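PfkB (Polaromonas sp. JS666, PDB 4DU5) probably transfers a phosphate from ATP to a hydroxyl of a sugar or related small molecule, as a member of the pfkB carbohydrate kinase family. Local coordinates at residues A207-A212 and R226-E231; G236-Y241 and Y259-A264; T62-G67 and A283-A288; G267-F272 and E303-G308; C101-C106 and D144-W149. One frame throughout, in Å; residues are numbered along the deposited sequence.

Interaction 1 of 5, residues A207-A212 and R226-E231; sequences AINDLA and RFLTGE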
# COMPACT_ATOMS: atom_id res chain seq x y z
N ALA A 207 -1.12 -21.46 -21.16
CA ALA A 207 -0.38 -20.25 -21.48
C ALA A 207 1.14 -20.41 -21.30
O ALA A 207 1.91 -20.15 -22.23
CB ALA A 207 -0.91 -19.08 -20.66
N ILE A 208 1.57 -20.83 -20.10
CA ILE A 208 2.98 -21.04 -19.85
C ILE A 208 3.55 -21.94 -20.95
O ILE A 208 4.52 -21.56 -21.61
CB ILE A 208 3.22 -21.61 -18.44
CG1 ILE A 208 3.06 -20.52 -17.37
CG2 ILE A 208 4.55 -22.28 -18.33
CD1 ILE A 208 3.72 -19.23 -17.70
N ASN A 209 2.92 -23.09 -21.20
CA ASN A 209 3.35 -23.96 -22.31
C ASN A 209 3.26 -23.39 -23.72
O ASN A 209 3.89 -23.91 -24.62
CB ASN A 209 2.62 -25.31 -22.32
CG ASN A 209 3.06 -26.24 -21.20
OD1 ASN A 209 4.13 -26.10 -20.62
ND2 ASN A 209 2.22 -27.21 -20.89
N ASP A 210 2.48 -22.34 -23.93
CA ASP A 210 2.37 -21.76 -25.27
C ASP A 210 3.50 -20.76 -25.42
O ASP A 210 4.05 -20.57 -26.50
CB ASP A 210 0.98 -21.13 -25.50
CG ASP A 210 0.93 -20.21 -26.75
OD1 ASP A 210 0.88 -20.75 -27.89
OD2 ASP A 210 0.95 -18.95 -26.58
N LEU A 211 3.84 -20.12 -24.31
CA LEU A 211 5.02 -19.27 -24.27
C LEU A 211 6.29 -20.11 -24.55
O LEU A 211 7.24 -19.62 -25.16
CB LEU A 211 5.10 -18.57 -22.91
CG LEU A 211 4.08 -17.46 -22.64
CD1 LEU A 211 3.77 -17.33 -21.14
CD2 LEU A 211 4.55 -16.15 -23.21
N ALA A 212 6.27 -21.37 -24.12
CA ALA A 212 7.42 -22.24 -24.30
C ALA A 212 7.73 -22.39 -25.77
O ALA A 212 8.89 -22.54 -26.14
CB ALA A 212 7.16 -23.60 -23.67
N ARG A 226 6.56 -31.35 -13.89
CA ARG A 226 5.59 -32.43 -13.67
C ARG A 226 4.18 -31.86 -13.86
O ARG A 226 3.39 -32.42 -14.61
CB ARG A 226 5.78 -33.13 -12.30
N PHE A 227 3.90 -30.72 -13.23
CA PHE A 227 2.62 -30.05 -13.45
C PHE A 227 2.35 -29.68 -14.91
O PHE A 227 1.24 -29.84 -15.40
CB PHE A 227 2.53 -28.80 -12.61
CG PHE A 227 1.17 -28.14 -12.62
CD1 PHE A 227 0.81 -27.27 -13.65
CD2 PHE A 227 0.26 -28.39 -11.59
CE1 PHE A 227 -0.43 -26.66 -13.67
CE2 PHE A 227 -0.99 -27.78 -11.58
CZ PHE A 227 -1.34 -26.91 -12.64
N LEU A 228 3.38 -29.17 -15.59
CA LEU A 228 3.22 -28.61 -16.92
C LEU A 228 3.09 -29.65 -18.00
O LEU A 228 2.31 -29.51 -18.93
CB LEU A 228 4.37 -27.65 -17.25
CG LEU A 228 4.43 -26.30 -16.50
CD1 LEU A 228 5.65 -25.53 -16.86
CD2 LEU A 228 3.21 -25.44 -16.77
N THR A 229 3.87 -30.72 -17.88
CA THR A 229 4.05 -31.65 -18.98
C THR A 229 3.40 -33.00 -18.72
O THR A 229 3.08 -33.72 -19.66
CB THR A 229 5.55 -31.82 -19.32
OG1 THR A 229 6.20 -32.54 -18.27
CG2 THR A 229 6.22 -30.48 -19.45
N GLY A 230 3.21 -33.34 -17.45
CA GLY A 230 2.65 -34.64 -17.08
C GLY A 230 3.71 -35.72 -16.92
O GLY A 230 3.41 -36.80 -16.44
N GLU A 231 4.94 -35.41 -17.30
CA GLU A 231 6.07 -36.35 -17.24
C GLU A 231 6.60 -36.40 -15.83
O GLU A 231 6.37 -35.47 -15.07
CB GLU A 231 7.18 -35.90 -18.19
CG GLU A 231 6.80 -35.87 -19.68
CD GLU A 231 6.90 -37.24 -20.35
OE1 GLU A 231 7.34 -38.21 -19.69
OE2 GLU A 231 6.53 -37.34 -21.55
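The amide of N209 donates through ND2 to the backbone oxygen of L228, at 3.0 Å from ND2 to L228 O. The bond is fairly straight, with an N-H...O angle of 160°, and the oxygen lies practically in the amide plane. Seen from the acceptor the approach is less regular, because ND2 stands above the carbonyl plane of L228. The other end of the amide is also held: OD1 is hydrogen-bonded to the hydroxyl of Y241, on helix 234-243. With both ends engaged, rotation about the CB-CG bond is restrained and the assignment of N and O is supported. N209 OD1 additionally lies 3.7 Å from L228 CB. Helices 201-212 and 222-229 meet here on one flank of the alpha/beta core of the kinase fold, and next to the polar bond comes an apolar one. With CG1 beside the backbone N (chi1 -76°), I208 has its CG2 methyl anti to that N, facing both ends of the L228 fork, 3.7 Å from CD1 and 3.8 Å from CD2. P191 touches both I208 and L228. Where helix 222-229 ends, T229 OG1 accepts from E231 N at 3.3 Å in an ST turn while also bonding the carbonyl of G225, and G230 leaves helical geometry with positive phi.

Interaction 2 of 5, residues G236-Y241 and Y259-A264; sequences GVARFY and YFDGEA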
# COMPACT_ATOMS: atom_id res chain seq x y z
N GLY A 236 12.01 -36.66 -19.68
CA GLY A 236 10.68 -36.46 -20.26
C GLY A 236 10.31 -34.99 -20.31
O GLY A 236 9.93 -34.47 -21.37
N VAL A 237 10.40 -34.33 -19.16
CA VAL A 237 10.14 -32.88 -19.09
C VAL A 237 10.92 -32.19 -20.20
O VAL A 237 10.34 -31.47 -21.01
CB VAL A 237 10.49 -32.28 -17.73
CG1 VAL A 237 10.62 -30.78 -17.84
CG2 VAL A 237 9.45 -32.70 -16.69
N ALA A 238 12.22 -32.46 -20.25
CA ALA A 238 13.08 -31.95 -21.30
C ALA A 238 12.56 -32.24 -22.72
O ALA A 238 12.44 -31.32 -23.52
CB ALA A 238 14.47 -32.46 -21.14
N ARG A 239 12.27 -33.49 -23.05
CA ARG A 239 11.85 -33.76 -24.44
C ARG A 239 10.49 -33.12 -24.82
O ARG A 239 10.24 -32.84 -26.00
CB ARG A 239 12.00 -35.25 -24.89
CG ARG A 239 11.85 -36.34 -23.84
CD ARG A 239 11.55 -37.69 -24.49
NE ARG A 239 10.36 -37.58 -25.35
CZ ARG A 239 9.07 -37.59 -24.94
NH1 ARG A 239 8.75 -37.72 -23.65
NH2 ARG A 239 8.10 -37.47 -25.85
N PHE A 240 9.66 -32.84 -23.82
CA PHE A 240 8.43 -32.09 -24.01
C PHE A 240 8.69 -30.69 -24.57
O PHE A 240 7.96 -30.21 -25.44
CB PHE A 240 7.68 -31.98 -22.67
CG PHE A 240 6.36 -31.29 -22.78
CD1 PHE A 240 6.27 -29.90 -22.76
CD2 PHE A 240 5.19 -32.04 -22.90
CE1 PHE A 240 5.04 -29.26 -22.88
CE2 PHE A 240 3.96 -31.42 -23.01
CZ PHE A 240 3.87 -30.02 -23.01
N TYR A 241 9.71 -30.02 -24.06
CA TYR A 241 10.02 -28.67 -24.52
C TYR A 241 10.95 -28.64 -25.70
O TYR A 241 11.03 -27.63 -26.41
CB TYR A 241 10.56 -27.80 -23.39
CG TYR A 241 9.53 -27.59 -22.34
CD1 TYR A 241 8.47 -26.72 -22.55
CD2 TYR A 241 9.58 -28.29 -21.15
CE1 TYR A 241 7.49 -26.54 -21.59
CE2 TYR A 241 8.62 -28.10 -20.17
CZ TYR A 241 7.57 -27.23 -20.41
OH TYR A 241 6.62 -27.06 -19.45
N TYR A 259 19.61 -31.40 -14.89
CA TYR A 259 19.72 -32.17 -16.12
C TYR A 259 19.61 -31.23 -17.29
O TYR A 259 18.71 -30.38 -17.33
CB TYR A 259 18.53 -33.11 -16.26
CG TYR A 259 18.50 -33.88 -17.57
CD1 TYR A 259 19.43 -34.90 -17.81
CD2 TYR A 259 17.55 -33.63 -18.54
CE1 TYR A 259 19.42 -35.63 -18.97
CE2 TYR A 259 17.52 -34.37 -19.73
CZ TYR A 259 18.47 -35.38 -19.93
OH TYR A 259 18.49 -36.15 -21.08
N PHE A 260 20.48 -31.40 -18.27
CA PHE A 260 20.39 -30.57 -19.45
C PHE A 260 20.19 -31.40 -20.69
O PHE A 260 20.72 -32.52 -20.79
CB PHE A 260 21.59 -29.64 -19.57
CG PHE A 260 22.83 -30.32 -19.94
CD1 PHE A 260 23.14 -30.58 -21.26
CD2 PHE A 260 23.72 -30.67 -18.98
CE1 PHE A 260 24.31 -31.21 -21.61
CE2 PHE A 260 24.89 -31.28 -19.31
CZ PHE A 260 25.18 -31.55 -20.62
N ASP A 261 19.42 -30.86 -21.64
CA ASP A 261 19.07 -31.56 -22.88
C ASP A 261 19.09 -30.55 -24.00
O ASP A 261 18.17 -29.74 -24.16
CB ASP A 261 17.69 -32.24 -22.75
CG ASP A 261 17.15 -32.80 -24.07
OD1 ASP A 261 17.78 -32.69 -25.15
OD2 ASP A 261 16.07 -33.39 -24.04
N GLY A 262 20.15 -30.60 -24.79
CA GLY A 262 20.36 -29.62 -25.84
C GLY A 262 20.85 -30.27 -27.09
O GLY A 262 21.09 -31.46 -27.09
N GLU A 263 21.03 -29.46 -28.13
CA GLU A 263 21.36 -29.91 -29.48
C GLU A 263 22.72 -30.61 -29.59
O GLU A 263 22.86 -31.55 -30.37
CB GLU A 263 21.35 -28.70 -30.44
CG GLU A 263 20.02 -28.38 -31.12
CD GLU A 263 20.06 -27.03 -31.89
OE1 GLU A 263 19.23 -26.86 -32.82
OE2 GLU A 263 20.91 -26.15 -31.57
N ALA A 264 23.72 -30.13 -28.86
CA ALA A 264 25.00 -30.83 -28.66
C ALA A 264 24.96 -32.15 -27.84
O ALA A 264 25.87 -32.96 -27.96
CB ALA A 264 25.99 -29.88 -28.04
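Helix 234-243 lies on the central sheet of the kinase fold, and A238 is the residue through which it meets Y259 and D261 of strand 258-262. The short segments run nearly alongside each other, their N-to-C directions 29° apart and their axes approaching to 8.6 Å. A238 points its CB toward the strand. The methyl lies 3.6 Å from D261 CB and 3.4 Å from D261 OD2, and it sits at the edge of the Y259 ring, near the ring plane, 3.9 Å from CE2. Alternation along the strand explains the pairing: Y259 and D261 both face the helix, whereas F260 between them projects from the other side and packs on V301 and P302 of helix 301-316. The strand thus belongs to a sheet covered by helices on both faces, as in the ribokinase-type alpha/beta sandwich. In both Y259 and D261 the side chain leaves with CG anti to the backbone N (chi1 176° and 171°), which carries ring and carboxylate out from the sheet toward the helix. The carboxylate is not bonded within the contact; OD2 stays 3.9 Å from R239 N, while OD1 forms a salt bridge with R242, one turn further along the same helix. Y259 OH has a weak hydrogen bond to S266 OG. Backbone bonds of Y259 to V251 and of D261 to V249 tie this strand to strand 248-252.

Interaction 3 of 5, residues T62-G67 and A283-A288; sequences TNVAIG and AGDGFA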
# COMPACT_ATOMS: atom_id res chain seq x y z
N THR A 62 13.26 -8.83 -11.94
CA THR A 62 14.25 -7.87 -11.49
C THR A 62 15.37 -8.53 -10.73
O THR A 62 16.51 -8.17 -10.92
CB THR A 62 13.64 -6.70 -10.69
OG1 THR A 62 13.06 -7.18 -9.45
CG2 THR A 62 12.60 -6.03 -11.55
N ASN A 63 15.04 -9.50 -9.87
CA ASN A 63 16.07 -10.28 -9.17
C ASN A 63 17.05 -10.88 -10.18
O ASN A 63 18.28 -10.79 -9.98
CB ASN A 63 15.46 -11.38 -8.30
CG ASN A 63 14.42 -10.82 -7.32
OD1 ASN A 63 14.63 -9.76 -6.71
ND2 ASN A 63 13.30 -11.54 -7.16
N VAL A 64 16.54 -11.42 -11.28
CA VAL A 64 17.44 -11.98 -12.29
C VAL A 64 18.31 -10.85 -12.89
O VAL A 64 19.53 -11.03 -13.16
CB VAL A 64 16.66 -12.82 -13.37
CG1 VAL A 64 17.50 -13.13 -14.59
CG2 VAL A 64 16.21 -14.08 -12.79
N ALA A 65 17.68 -9.69 -13.09
CA ALA A 65 18.35 -8.55 -13.68
C ALA A 65 19.49 -8.06 -12.77
O ALA A 65 20.57 -7.86 -13.23
CB ALA A 65 17.36 -7.47 -13.98
N ILE A 66 19.24 -7.92 -11.49
CA ILE A 66 20.27 -7.55 -10.50
C ILE A 66 21.50 -8.51 -10.45
O ILE A 66 22.62 -8.08 -10.23
CB ILE A 66 19.65 -7.54 -9.08
CG1 ILE A 66 18.48 -6.56 -8.96
CG2 ILE A 66 20.72 -7.34 -8.00
CD1 ILE A 66 18.01 -6.36 -7.48
N GLY A 67 21.27 -9.80 -10.59
CA GLY A 67 22.35 -10.77 -10.64
C GLY A 67 23.18 -10.69 -11.91
O GLY A 67 24.40 -10.56 -11.83
N ALA A 283 16.30 -19.64 -5.15
CA ALA A 283 17.29 -20.49 -5.83
C ALA A 283 17.06 -20.68 -7.34
O ALA A 283 18.02 -20.98 -8.07
CB ALA A 283 17.36 -21.85 -5.16
N GLY A 284 15.81 -20.55 -7.80
CA GLY A 284 15.54 -20.56 -9.22
C GLY A 284 16.16 -19.34 -9.87
O GLY A 284 16.81 -19.41 -10.91
N ASP A 285 15.97 -18.21 -9.22
CA ASP A 285 16.50 -16.96 -9.74
C ASP A 285 18.03 -16.99 -9.84
O ASP A 285 18.60 -16.50 -10.82
CB ASP A 285 16.02 -15.75 -8.91
CG ASP A 285 14.47 -15.58 -8.93
OD1 ASP A 285 13.76 -15.88 -9.96
OD2 ASP A 285 13.97 -15.10 -7.88
N GLY A 286 18.69 -17.60 -8.87
CA GLY A 286 20.11 -17.72 -8.96
C GLY A 286 20.45 -18.63 -10.11
O GLY A 286 21.33 -18.33 -10.96
N PHE A 287 19.74 -19.74 -10.17
CA PHE A 287 20.00 -20.67 -11.21
C PHE A 287 20.02 -19.94 -12.55
O PHE A 287 21.05 -19.96 -13.19
CB PHE A 287 19.05 -21.87 -11.18
CG PHE A 287 19.52 -22.98 -12.04
CD1 PHE A 287 20.43 -23.91 -11.55
CD2 PHE A 287 19.10 -23.07 -13.37
CE1 PHE A 287 20.90 -24.93 -12.35
CE2 PHE A 287 19.55 -24.11 -14.19
CZ PHE A 287 20.46 -25.04 -13.69
N ALA A 288 18.96 -19.25 -12.94
CA ALA A 288 18.92 -18.63 -14.29
C ALA A 288 19.96 -17.55 -14.49
O ALA A 288 20.47 -17.41 -15.61
CB ALA A 288 17.55 -18.10 -14.67
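N63 and D285 set an amide against a carboxylate across two helices, the side chains inclined to each other and the two planes 46° apart. The nearest polar atoms, N63 ND2 and D285 OD2, are 3.7 Å apart, too far for a hydrogen bond, so the pair is a polar neighbourhood and not a direct link. D285 OD2 also lies 4.0 Å from N63 CB. Both groups have CG anti to their own carbonyl carbon (chi1 -54° for N63, -62° for D285), and both CB atoms point across the gap, which sends both flat ends into the region between the helices. V64 comes from one helical step further on and meets D285 at about a right angle: its CG2 methyl is 3.9 Å from D285 O and 4.2 Å from D285 OD1. A283, G284 and D285 belong to the GAGD signature of pfkB kinases, placed at the first turn of helix 283-296; in characterised relatives its aspartate acts as the catalytic base, and D285 probably does the same here. N63 lies on helix 60-70, where it also touches T57 of strand 52-58. The closest backbone approach is between V64 CA and D285 CA, 5.7 Å apart. On another side of helix 283-296, F287 packs against V250 and K252 of strand 248-252.

Interaction 4 of 5, residues G267-F272 and E303-G308; sequences GRVAGF and EAVKRG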
# COMPACT_ATOMS: atom_id res chain seq x y z
N GLY A 267 23.04 -34.46 -20.34
CA GLY A 267 23.95 -34.67 -19.23
C GLY A 267 23.37 -34.34 -17.87
O GLY A 267 22.23 -33.94 -17.77
N ARG A 268 24.14 -34.54 -16.82
CA ARG A 268 23.74 -34.12 -15.48
C ARG A 268 24.88 -33.34 -14.91
O ARG A 268 26.04 -33.56 -15.27
CB ARG A 268 23.39 -35.29 -14.56
CG ARG A 268 22.56 -36.34 -15.24
CD ARG A 268 21.55 -36.97 -14.30
NE ARG A 268 20.46 -37.59 -15.06
CZ ARG A 268 19.21 -37.73 -14.61
NH1 ARG A 268 18.88 -37.30 -13.39
NH2 ARG A 268 18.28 -38.30 -15.39
N VAL A 269 24.54 -32.39 -14.05
CA VAL A 269 25.53 -31.68 -13.28
C VAL A 269 25.23 -31.85 -11.79
O VAL A 269 24.08 -31.70 -11.36
CB VAL A 269 25.61 -30.22 -13.71
CG1 VAL A 269 26.52 -29.40 -12.75
CG2 VAL A 269 26.07 -30.15 -15.18
N ALA A 270 26.27 -32.18 -11.04
CA ALA A 270 26.16 -32.51 -9.61
C ALA A 270 25.38 -31.49 -8.76
O ALA A 270 24.38 -31.84 -8.10
CB ALA A 270 27.56 -32.78 -9.02
N GLY A 271 25.80 -30.24 -8.77
CA GLY A 271 25.13 -29.31 -7.90
C GLY A 271 25.68 -29.41 -6.49
O GLY A 271 26.03 -30.50 -6.03
N PHE A 272 25.74 -28.27 -5.81
CA PHE A 272 26.55 -28.06 -4.60
C PHE A 272 25.73 -28.28 -3.33
O PHE A 272 24.51 -28.51 -3.39
CB PHE A 272 27.15 -26.65 -4.63
CG PHE A 272 28.01 -26.35 -5.84
CD1 PHE A 272 27.45 -26.33 -7.13
CD2 PHE A 272 29.37 -26.06 -5.69
CE1 PHE A 272 28.24 -26.06 -8.24
CE2 PHE A 272 30.17 -25.78 -6.79
CZ PHE A 272 29.61 -25.78 -8.08
N GLU A 303 29.37 -26.26 -18.29
CA GLU A 303 29.96 -25.32 -17.33
C GLU A 303 28.95 -24.22 -16.94
O GLU A 303 29.08 -23.61 -15.86
CB GLU A 303 31.25 -24.70 -17.88
CG GLU A 303 32.28 -25.71 -18.49
CD GLU A 303 32.25 -25.74 -20.05
OE1 GLU A 303 31.16 -25.98 -20.62
OE2 GLU A 303 33.31 -25.49 -20.70
N ALA A 304 27.95 -23.98 -17.80
CA ALA A 304 26.95 -22.97 -17.55
C ALA A 304 25.99 -23.45 -16.48
O ALA A 304 25.64 -22.68 -15.53
CB ALA A 304 26.20 -22.62 -18.80
N VAL A 305 25.57 -24.72 -16.62
CA VAL A 305 24.67 -25.31 -15.62
C VAL A 305 25.33 -25.35 -14.25
O VAL A 305 24.65 -25.20 -13.24
CB VAL A 305 24.21 -26.70 -16.03
CG1 VAL A 305 23.13 -27.18 -15.11
CG2 VAL A 305 23.72 -26.67 -17.44
N LYS A 306 26.64 -25.54 -14.20
CA LYS A 306 27.27 -25.59 -12.89
C LYS A 306 27.36 -24.20 -12.30
O LYS A 306 27.13 -24.02 -11.10
CB LYS A 306 28.61 -26.34 -12.85
CG LYS A 306 29.80 -25.59 -13.36
CD LYS A 306 30.98 -25.68 -12.43
CE LYS A 306 31.20 -27.09 -11.95
NZ LYS A 306 32.59 -27.18 -11.37
N ARG A 307 27.64 -23.20 -13.15
CA ARG A 307 27.52 -21.82 -12.65
C ARG A 307 26.10 -21.59 -12.09
O ARG A 307 25.93 -21.26 -10.91
CB ARG A 307 27.88 -20.76 -13.68
CG ARG A 307 27.83 -19.35 -13.05
CD ARG A 307 27.95 -18.27 -14.05
NE ARG A 307 29.25 -18.30 -14.72
CZ ARG A 307 29.58 -17.52 -15.75
NH1 ARG A 307 28.71 -16.67 -16.28
NH2 ARG A 307 30.79 -17.59 -16.27
N GLY A 308 25.09 -21.81 -12.94
CA GLY A 308 23.70 -21.79 -12.50
C GLY A 308 23.55 -22.47 -11.17
O GLY A 308 23.02 -21.88 -10.20
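V269 and K306 mark the closest backbone approach, with CA atoms 6.3 Å apart, where the last residue of strand 265-269 passes over helix 301-316. V269 straddles two helix residues with its two methyls. With CG1 anti to the backbone N (chi1 171°), that branch reaches K306 CB at 3.7 Å, while CG2 lies 4.0 Å from V305 CB, the two valines meeting at a slant. Past the strand the chain runs on through A270 and G271, the latter with positive phi, to F272. The ring of F272 approaches the helix backbone obliquely, CE1 being 3.7 Å from K306 O, and the bent chain of K306 (chi1 78°) leaves its CE 4.4 Å from F272 CZ. W310, one turn on, meets the F272 ring edge-to-face, and V305 also touches F287 of helix 283-296. The segments therefore hold together by dispersion between methyls, methylenes and a ring, with at most a faint electrostatic attraction between the aromatic C-H and the carbonyl oxygen. Between these two segments shape, and not directional bonding, governs the fit; backbone bonds to strand 258-262 place the edge strand itself.

Interaction 5 of 5, residues C101-C106 and D144-W149; sequences CSHVVC and DIDEAW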
# COMPACT_ATOMS: atom_id res chain seq x y z
N CYS A 101 17.63 1.70 -16.96
CA CYS A 101 16.23 1.99 -16.61
C CYS A 101 15.46 2.96 -17.55
O CYS A 101 14.31 3.32 -17.30
CB CYS A 101 16.17 2.45 -15.14
SG CYS A 101 16.51 1.10 -13.94
N SER A 102 16.08 3.34 -18.65
CA SER A 102 15.48 4.27 -19.62
C SER A 102 14.07 3.88 -20.06
O SER A 102 13.32 4.72 -20.54
CB SER A 102 16.38 4.41 -20.85
OG SER A 102 16.61 3.15 -21.44
N HIS A 103 13.71 2.62 -19.90
CA HIS A 103 12.41 2.18 -20.36
C HIS A 103 11.48 1.84 -19.23
O HIS A 103 10.48 1.12 -19.41
CB HIS A 103 12.52 1.06 -21.39
CG HIS A 103 13.00 1.54 -22.72
ND1 HIS A 103 12.22 1.51 -23.85
CD2 HIS A 103 14.17 2.14 -23.08
CE1 HIS A 103 12.89 2.04 -24.86
NE2 HIS A 103 14.08 2.41 -24.42
N VAL A 104 11.79 2.41 -18.07
CA VAL A 104 10.85 2.39 -16.99
C VAL A 104 10.04 3.68 -17.05
O VAL A 104 10.54 4.76 -16.74
CB VAL A 104 11.52 2.23 -15.64
CG1 VAL A 104 10.48 2.09 -14.55
CG2 VAL A 104 12.45 1.01 -15.65
N VAL A 105 8.79 3.56 -17.48
CA VAL A 105 7.88 4.67 -17.43
C VAL A 105 7.45 4.89 -15.98
O VAL A 105 6.89 4.00 -15.34
CB VAL A 105 6.63 4.42 -18.30
CG1 VAL A 105 5.69 5.61 -18.22
CG2 VAL A 105 7.02 4.11 -19.75
N CYS A 106 7.72 6.07 -15.47
CA CYS A 106 7.15 6.49 -14.23
C CYS A 106 5.94 7.37 -14.52
O CYS A 106 6.08 8.56 -14.78
CB CYS A 106 8.21 7.23 -13.47
SG CYS A 106 9.68 6.23 -13.37
N ASP A 144 3.57 -0.81 -25.16
CA ASP A 144 4.68 -0.44 -24.28
C ASP A 144 6.04 -0.82 -24.84
O ASP A 144 7.03 -0.15 -24.58
CB ASP A 144 4.49 -1.05 -22.88
CG ASP A 144 3.51 -0.25 -22.02
OD1 ASP A 144 2.28 -0.50 -22.07
OD2 ASP A 144 3.98 0.63 -21.27
N ILE A 145 6.07 -1.90 -25.62
CA ILE A 145 7.28 -2.44 -26.23
C ILE A 145 7.92 -1.44 -27.22
O ILE A 145 7.26 -1.01 -28.17
CB ILE A 145 6.94 -3.75 -27.00
CG1 ILE A 145 6.08 -4.68 -26.15
CG2 ILE A 145 8.19 -4.48 -27.48
CD1 ILE A 145 5.35 -5.70 -26.99
N ASP A 146 9.18 -1.09 -27.00
CA ASP A 146 9.95 -0.30 -27.97
C ASP A 146 10.84 -1.22 -28.81
O ASP A 146 11.93 -1.62 -28.37
CB ASP A 146 10.80 0.78 -27.28
CG ASP A 146 11.77 1.48 -28.23
OD1 ASP A 146 11.70 1.27 -29.47
OD2 ASP A 146 12.62 2.24 -27.75
N GLU A 147 10.38 -1.51 -30.02
CA GLU A 147 11.02 -2.52 -30.88
C GLU A 147 12.50 -2.31 -31.16
O GLU A 147 13.31 -3.16 -30.86
CB GLU A 147 10.21 -2.77 -32.15
CG GLU A 147 8.79 -3.30 -31.84
CD GLU A 147 7.96 -3.59 -33.09
OE1 GLU A 147 8.46 -3.33 -34.21
OE2 GLU A 147 6.80 -4.07 -32.96
N ALA A 148 12.88 -1.16 -31.71
CA ALA A 148 14.31 -0.91 -31.95
C ALA A 148 15.16 -1.20 -30.71
O ALA A 148 16.30 -1.72 -30.83
CB ALA A 148 14.55 0.55 -32.43
N TRP A 149 14.62 -0.86 -29.53
CA TRP A 149 15.36 -0.93 -28.26
C TRP A 149 15.59 -2.38 -27.82
O TRP A 149 16.67 -2.72 -27.32
CB TRP A 149 14.61 -0.17 -27.17
CG TRP A 149 15.26 -0.25 -25.85
CD1 TRP A 149 16.42 0.36 -25.48
CD2 TRP A 149 14.79 -0.96 -24.72
NE1 TRP A 149 16.72 0.04 -24.18
CE2 TRP A 149 15.73 -0.77 -23.69
CE3 TRP A 149 13.67 -1.76 -24.48
CZ2 TRP A 149 15.58 -1.33 -22.42
CZ3 TRP A 149 13.52 -2.33 -23.21
CH2 TRP A 149 14.47 -2.11 -22.20
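The imidazole of H103 stacks face-to-face on the five-membered ring of the W149 indole, with centroids 3.5 Å apart and planes only 11° from parallel. W149 CD2 lies over the centre of the imidazole, and the two side chains reach over each other from opposite ends. At the imidazole edge, in its plane, lie D146 OD2 and S102 OG, the latter hydrogen-bonded to D100. OD2 sits beside CE1 with the carboxylate nearly coplanar with the ring, although the length of this contact is not well determined at 2.7 Å resolution. Further back, H103 CB stands over the six-membered ring, 3.9 Å from its centroid and 15° off the normal, a CH-pi contact that extends the overlap across the whole indole. H103 sits in a type I turn from C101 to V104, the corner that breaks strand 100-106, an outermost strand of the main sheet in this chain; D146 occupies the N-cap position of helix 147-150, which carries W149. With CG anti to the backbone N (chi1 177°), W149 lays its indole against one face of the histidine and also packs on A78, L27 and I30 of the sheet. S102 OG is 4.1 Å from W149 NE1. D144, before the helix, forms a salt bridge with R80 of strand 75-81.

How the interactions relate
Interactions 1 and 2, with centres 13 Å apart, are joined through helix 234-243: the salt bridge from E231 OE2 to R239 NH1 measures 3.1 Å, and T229 CG2 lies 3.4 Å from F240 CD1. Interaction 2 passes to interaction 4 through neighbouring strands, F260 O lying 3.1 Å from G267 N in a probable hydrogen bond. Interaction 4 in turn touches interaction 3, where F287 CD1 is 3.5 Å from G308 C. Interaction 3, its centre about 6 Å from that of the chain, includes the end of the GAGD signature and so probably marks the active site; the loop it closes encloses interactions 1, 2 and 5. Interaction 5 stands apart, its centre about 34 Å from that of interaction 4, although both reach the same sheet.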